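Local coordinates for protein toxin PAU_02230 (Photorhabdus asymbiotica subsp. asymbiotica ATCC 43949, PDB 6HV6) that acts as a bacterial toxin of the PaTox type, its modelled part joining a bundle of helices to a region built on an antiparallel sheet, at residues D318-S321 / D322-A325; T269-T272 / K273-T277; K147-L150 / A151-N155. The protein carries 1 engineered substitution. One frame throughout, in Å; residues are numbered along the deposited sequence.

Contact 1. Residues D318-S321 / D322-A325; sequences DKHS and DMAA
The carbonyl oxygen of Lys319 receives two backbone N-H groups. Met323 N approaches Lys319 O at 3.2 Å in a nearly straight bond of 167°, whereas Asp322 N, 3.3 Å from Lys319 O, adds a weak, strongly bent one. The next two bonds follow at once, Ala324 N 2.8 Å from His320 O and Ala325 N 2.9 Å from Ser321 O. Lys319 is the N-cap of helix 320-334, which starts shortly after strand 313-317, with Asp318 and Lys319 between them, and a water joins this position to the third helical residue: it accepts from Lys319 N at 3.0 Å and probably donates to Asp322 OD2 at 2.6 Å. The carboxylate thereby serves the cap's backbone N-H through solvent, as the second half of a capping box would do directly. An aspartate suits the first turn, where its negative charge probably interacts favourably with the positive end of the helix dipole. Lys319 passes its aliphatic CB and CD beside OD2, yet the extended chain carries NZ 5.7 Å from Asp322 OD2, too far for an ion pair. On the buried side His320 has its ring turned inward by a first torsion of 173°, and its NE2 binds Leu267 O, which helps to fix the ring and suggests that ND1 is the unprotonated nitrogen. ND1 is buried with no polar partner; the methyl CE of Met323, brought round by bends at chi2 (-82°) and chi3, lies obliquely 3.7 Å from His320 ND1. The small Ala324 lets Leu267 and Ala268 come close to the helix.

Contact 2. Residues T269-T272 / K273-T277; sequences TSET and KLFPT
Ser270 O accepts the backbone N-H of Leu274 at 2.7 Å, a short bond of 158°, and a weak, bent one from Lys273 N. The following residue makes the second i+4 bond, Phe275 N lying 2.9 Å from Glu271 O. Glu271 O also lies 3.7 Å from Phe275 CD2, obliquely to the ring, while Leu274 CB packs 3.2 Å from Ser270 O. Leucine and phenylalanine suit these places because both turn into the fold: Leu274 CG sits over the centre of the Phe275 ring, 4.1 Å above its plane, and the pair rests on Val282 and Ile293 of the sheet. Phe275 is where the chain leaves the helix, its extended psi of 93° being of the kind that the following Pro276 favours. At the other end, Ser270 holds the N-cap position, but its OG binds Asn266 O rather than capping the helix. Further out, Glu271 extends its straight chain so that OE2 meets Lys295 NZ in a salt bridge and Tyr305 OH in a hydrogen bond, tying the short helix to two strands. With an ammonium group and a hydroxyl both at OE2, the carboxylate is probably stabilised in its charged form.

Contact 3. Residues K147-L150 / A151-N155; sequences KGVL and AGKMN
Four successive backbone bonds from residue i+4 to residue i, those of Ala151, Gly152, Lys153 and Met154 to Lys147, Gly148, Val149 and Leu150, span the helix, the straightest being Ala151 N to Lys147 O at 2.8 Å and 170°. Asn155 N instead bonds to Gly152 O, so the helix is less regular around Met154. Val149 and Lys153 lie side by side and point the same way, Val149 CG1 meeting Lys153 CE at 3.8 Å; the lysine methylenes pack as apolar groups, and the ammonium group continues to Asn126 OD1 and Tyr117 O. One residue along, Leu150 CB touches Met154 CE at 3.8 Å. Met154 runs straight to its sulfur and then bends, chi3 being -84°, which folds the methyl back until Met154 CE is 3.3 Å from Leu150 O. The flexible thioether side chain also touches Met86, Leu130 and Ile134. Ala151, with its CB 3.4 Å from Gly148 O, is small enough to let Tyr110 lie against this side. Lys147 is buried, and the bonds of its NZ to Tyr137 O and Thr142 OG1 probably offset the cost of a buried charge. Helices 80-93, 101-115 and 130-138, packed around these i to i+4 contacts, place this part of helix 144-176 inside a helical bundle.

Along the chain, contact 3 comes first, then contact 2, then contact 1. The last two are neighbours, with centres 12 Å apart: in the first turn of helix 320-334, His320 packs against Glu271 and Leu274 of the short helix 271-274 and against Phe275 just after it. Both helices adjoin the six-stranded antiparallel sheet, helix 271-274 shortly before strand 280-286 and helix 320-334 shortly after strand 313-317. Contact 3 lies on the opposite side of the chain's centre, its centre 47 Å from that of contact 1 and 52 Å from that of contact 2, within long helix 144-176. The modelled part is therefore extended, with a helical part at one end and a sheet-based part at the other.

Contact 1. Residues D318-S321 / D322-A325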
# COMPACT_ATOMS: atom_id res chain seq x y z
N ASP A 318 5.16 23.72 -4.65
CA ASP A 318 6.07 24.81 -5.02
C ASP A 318 6.84 25.33 -3.82
O ASP A 318 7.93 25.90 -3.99
CB ASP A 318 5.30 25.97 -5.65
CG ASP A 318 4.92 25.72 -7.11
OD1 ASP A 318 5.21 24.63 -7.63
OD2 ASP A 318 4.34 26.63 -7.73
N LYS A 319 6.30 25.19 -2.62
CA LYS A 319 6.90 25.75 -1.42
C LYS A 319 7.19 24.64 -0.43
O LYS A 319 6.36 23.75 -0.22
CB LYS A 319 5.99 26.80 -0.77
CG LYS A 319 5.76 28.04 -1.61
CD LYS A 319 5.07 29.13 -0.79
CE LYS A 319 5.06 30.46 -1.54
NZ LYS A 319 4.37 31.53 -0.76
N HIS A 320 8.38 24.68 0.17
CA HIS A 320 8.70 23.69 1.19
C HIS A 320 7.71 23.75 2.36
O HIS A 320 7.30 22.71 2.89
CB HIS A 320 10.13 23.91 1.70
CG HIS A 320 10.48 23.04 2.87
ND1 HIS A 320 10.85 21.72 2.73
CD2 HIS A 320 10.48 23.29 4.20
CE1 HIS A 320 11.07 21.20 3.92
NE2 HIS A 320 10.85 22.13 4.83
N SER A 321 7.31 24.96 2.75
CA SER A 321 6.44 25.09 3.91
C SER A 321 5.09 24.42 3.67
O SER A 321 4.49 23.88 4.61
CB SER A 321 6.24 26.56 4.29
OG SER A 321 5.53 27.26 3.29
N ASP A 322 4.60 24.45 2.43
CA ASP A 322 3.35 23.75 2.13
C ASP A 322 3.53 22.24 2.18
O ASP A 322 2.67 21.53 2.70
CB ASP A 322 2.83 24.16 0.75
CG ASP A 322 2.34 25.59 0.73
OD1 ASP A 322 1.90 26.07 1.79
OD2 ASP A 322 2.37 26.21 -0.35
N MET A 323 4.63 21.75 1.62
CA MET A 323 4.89 20.31 1.67
C MET A 323 4.99 19.85 3.11
O MET A 323 4.41 18.82 3.49
CB MET A 323 6.16 20.00 0.87
CG MET A 323 6.51 18.52 0.73
SD MET A 323 7.36 17.90 2.19
CE MET A 323 9.00 18.62 1.96
N ALA A 324 5.69 20.62 3.95
CA ALA A 324 5.86 20.24 5.35
C ALA A 324 4.55 20.32 6.13
O ALA A 324 4.29 19.50 7.01
CB ALA A 324 6.92 21.12 6.01
N ALA A 325 3.73 21.33 5.84
CA ALA A 325 2.43 21.39 6.50
C ALA A 325 1.58 20.18 6.14
O ALA A 325 0.94 19.57 7.01
CB ALA A 325 1.70 22.69 6.13
O HOH W 1 3.29 24.87 -2.35

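Contact 2. Residues T269-T272 / K273-T277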
# COMPACT_ATOMS: atom_id res chain seq x y z
N THR A 269 10.50 24.89 8.77
CA THR A 269 11.52 25.91 8.87
C THR A 269 12.93 25.33 8.76
O THR A 269 13.90 26.00 9.14
CB THR A 269 11.38 26.67 10.19
OG1 THR A 269 11.25 25.73 11.26
CG2 THR A 269 10.14 27.57 10.16
N SER A 270 13.06 24.11 8.26
CA SER A 270 14.35 23.43 8.21
C SER A 270 14.74 23.04 6.79
O SER A 270 15.47 22.07 6.60
CB SER A 270 14.34 22.18 9.10
OG SER A 270 13.73 22.44 10.35
N GLU A 271 14.26 23.78 5.78
CA GLU A 271 14.43 23.35 4.39
C GLU A 271 15.91 23.24 4.03
O GLU A 271 16.37 22.18 3.56
CB GLU A 271 13.76 24.32 3.43
CG GLU A 271 14.29 24.11 2.01
CD GLU A 271 13.65 24.99 0.97
OE1 GLU A 271 12.66 25.69 1.27
OE2 GLU A 271 14.14 24.97 -0.18
N THR A 272 16.66 24.32 4.20
CA THR A 272 18.05 24.32 3.78
C THR A 272 18.91 23.42 4.65
O THR A 272 20.03 23.08 4.26
CB THR A 272 18.60 25.75 3.78
OG1 THR A 272 18.50 26.31 5.09
CG2 THR A 272 17.80 26.63 2.81
N LYS A 273 18.40 23.00 5.81
CA LYS A 273 19.10 22.03 6.65
C LYS A 273 18.74 20.60 6.28
O LYS A 273 19.60 19.72 6.27
CB LYS A 273 18.78 22.30 8.13
CG LYS A 273 19.23 23.66 8.62
CD LYS A 273 20.72 23.85 8.37
CE LYS A 273 21.19 25.22 8.83
NZ LYS A 273 20.92 25.45 10.27
N LEU A 274 17.47 20.36 5.97
CA LEU A 274 17.02 19.04 5.59
C LEU A 274 17.58 18.63 4.23
O LEU A 274 18.00 17.49 4.03
CB LEU A 274 15.50 19.03 5.57
CG LEU A 274 14.72 17.74 5.43
CD1 LEU A 274 14.80 16.94 6.71
CD2 LEU A 274 13.29 18.12 5.13
N PHE A 275 17.58 19.56 3.27
CA PHE A 275 18.06 19.32 1.92
C PHE A 275 19.32 20.15 1.72
O PHE A 275 19.25 21.33 1.33
CB PHE A 275 17.00 19.68 0.88
CG PHE A 275 15.68 19.03 1.12
CD1 PHE A 275 15.56 17.64 1.10
CD2 PHE A 275 14.54 19.79 1.37
CE1 PHE A 275 14.34 17.03 1.31
CE2 PHE A 275 13.32 19.18 1.59
CZ PHE A 275 13.22 17.80 1.56
N PRO A 276 20.51 19.59 1.96
CA PRO A 276 21.74 20.36 1.76
C PRO A 276 21.95 20.77 0.31
O PRO A 276 22.50 21.85 0.05
CB PRO A 276 22.84 19.40 2.25
CG PRO A 276 22.13 18.39 3.09
CD PRO A 276 20.78 18.23 2.46
N THR A 277 21.55 19.94 -0.64
CA THR A 277 21.72 20.22 -2.06
C THR A 277 20.37 20.46 -2.73
O THR A 277 19.32 20.08 -2.20
CB THR A 277 22.47 19.07 -2.75
OG1 THR A 277 21.67 17.88 -2.74
CG2 THR A 277 23.79 18.78 -2.03

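Contact 3. Residues K147-L150 / A151-N155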
# COMPACT_ATOMS: atom_id res chain seq x y z
N LYS A 147 -19.44 -21.43 5.84
CA LYS A 147 -18.92 -20.07 5.88
C LYS A 147 -17.61 -19.96 5.11
O LYS A 147 -17.42 -19.02 4.34
CB LYS A 147 -18.75 -19.63 7.33
CG LYS A 147 -20.06 -19.45 8.14
CD LYS A 147 -19.76 -18.69 9.44
CE LYS A 147 -20.82 -18.91 10.53
NZ LYS A 147 -22.21 -18.54 10.12
N GLY A 148 -16.69 -20.92 5.28
CA GLY A 148 -15.44 -20.88 4.52
C GLY A 148 -15.68 -20.92 3.02
O GLY A 148 -15.12 -20.12 2.27
N VAL A 149 -16.55 -21.83 2.57
CA VAL A 149 -16.94 -21.90 1.17
C VAL A 149 -17.46 -20.54 0.69
O VAL A 149 -17.09 -20.06 -0.38
CB VAL A 149 -17.99 -23.00 0.95
CG1 VAL A 149 -18.66 -22.85 -0.41
CG2 VAL A 149 -17.36 -24.39 1.09
N LEU A 150 -18.34 -19.92 1.48
CA LEU A 150 -18.92 -18.64 1.10
C LEU A 150 -17.85 -17.57 1.00
O LEU A 150 -17.86 -16.77 0.06
CB LEU A 150 -20.00 -18.22 2.11
CG LEU A 150 -21.32 -18.98 1.97
CD1 LEU A 150 -22.19 -18.84 3.24
CD2 LEU A 150 -22.09 -18.50 0.73
N ALA A 151 -16.94 -17.53 1.97
CA ALA A 151 -15.80 -16.62 1.87
C ALA A 151 -15.01 -16.89 0.60
O ALA A 151 -14.58 -15.94 -0.08
CB ALA A 151 -14.91 -16.78 3.09
N GLY A 152 -14.80 -18.16 0.25
CA GLY A 152 -14.12 -18.47 -1.00
C GLY A 152 -14.86 -17.92 -2.21
O GLY A 152 -14.26 -17.29 -3.08
N LYS A 153 -16.18 -18.15 -2.26
CA LYS A 153 -16.96 -17.71 -3.41
C LYS A 153 -17.06 -16.19 -3.50
O LYS A 153 -17.20 -15.65 -4.61
CB LYS A 153 -18.37 -18.32 -3.35
CG LYS A 153 -18.41 -19.84 -3.62
CD LYS A 153 -19.86 -20.39 -3.59
CE LYS A 153 -19.87 -21.89 -3.88
NZ LYS A 153 -19.37 -22.24 -5.25
N MET A 154 -17.00 -15.49 -2.37
CA MET A 154 -17.06 -14.03 -2.32
C MET A 154 -15.70 -13.36 -2.45
O MET A 154 -15.65 -12.12 -2.47
CB MET A 154 -17.69 -13.58 -1.00
CG MET A 154 -19.21 -13.84 -0.93
SD MET A 154 -19.86 -13.15 0.60
CE MET A 154 -19.54 -14.45 1.77
N ASN A 155 -14.62 -14.12 -2.55
CA ASN A 155 -13.29 -13.53 -2.38
C ASN A 155 -13.00 -12.43 -3.40
O ASN A 155 -12.42 -11.39 -3.07
CB ASN A 155 -12.22 -14.61 -2.44
CG ASN A 155 -10.87 -14.09 -1.97
OD1 ASN A 155 -10.72 -13.67 -0.83
ND2 ASN A 155 -9.89 -14.10 -2.86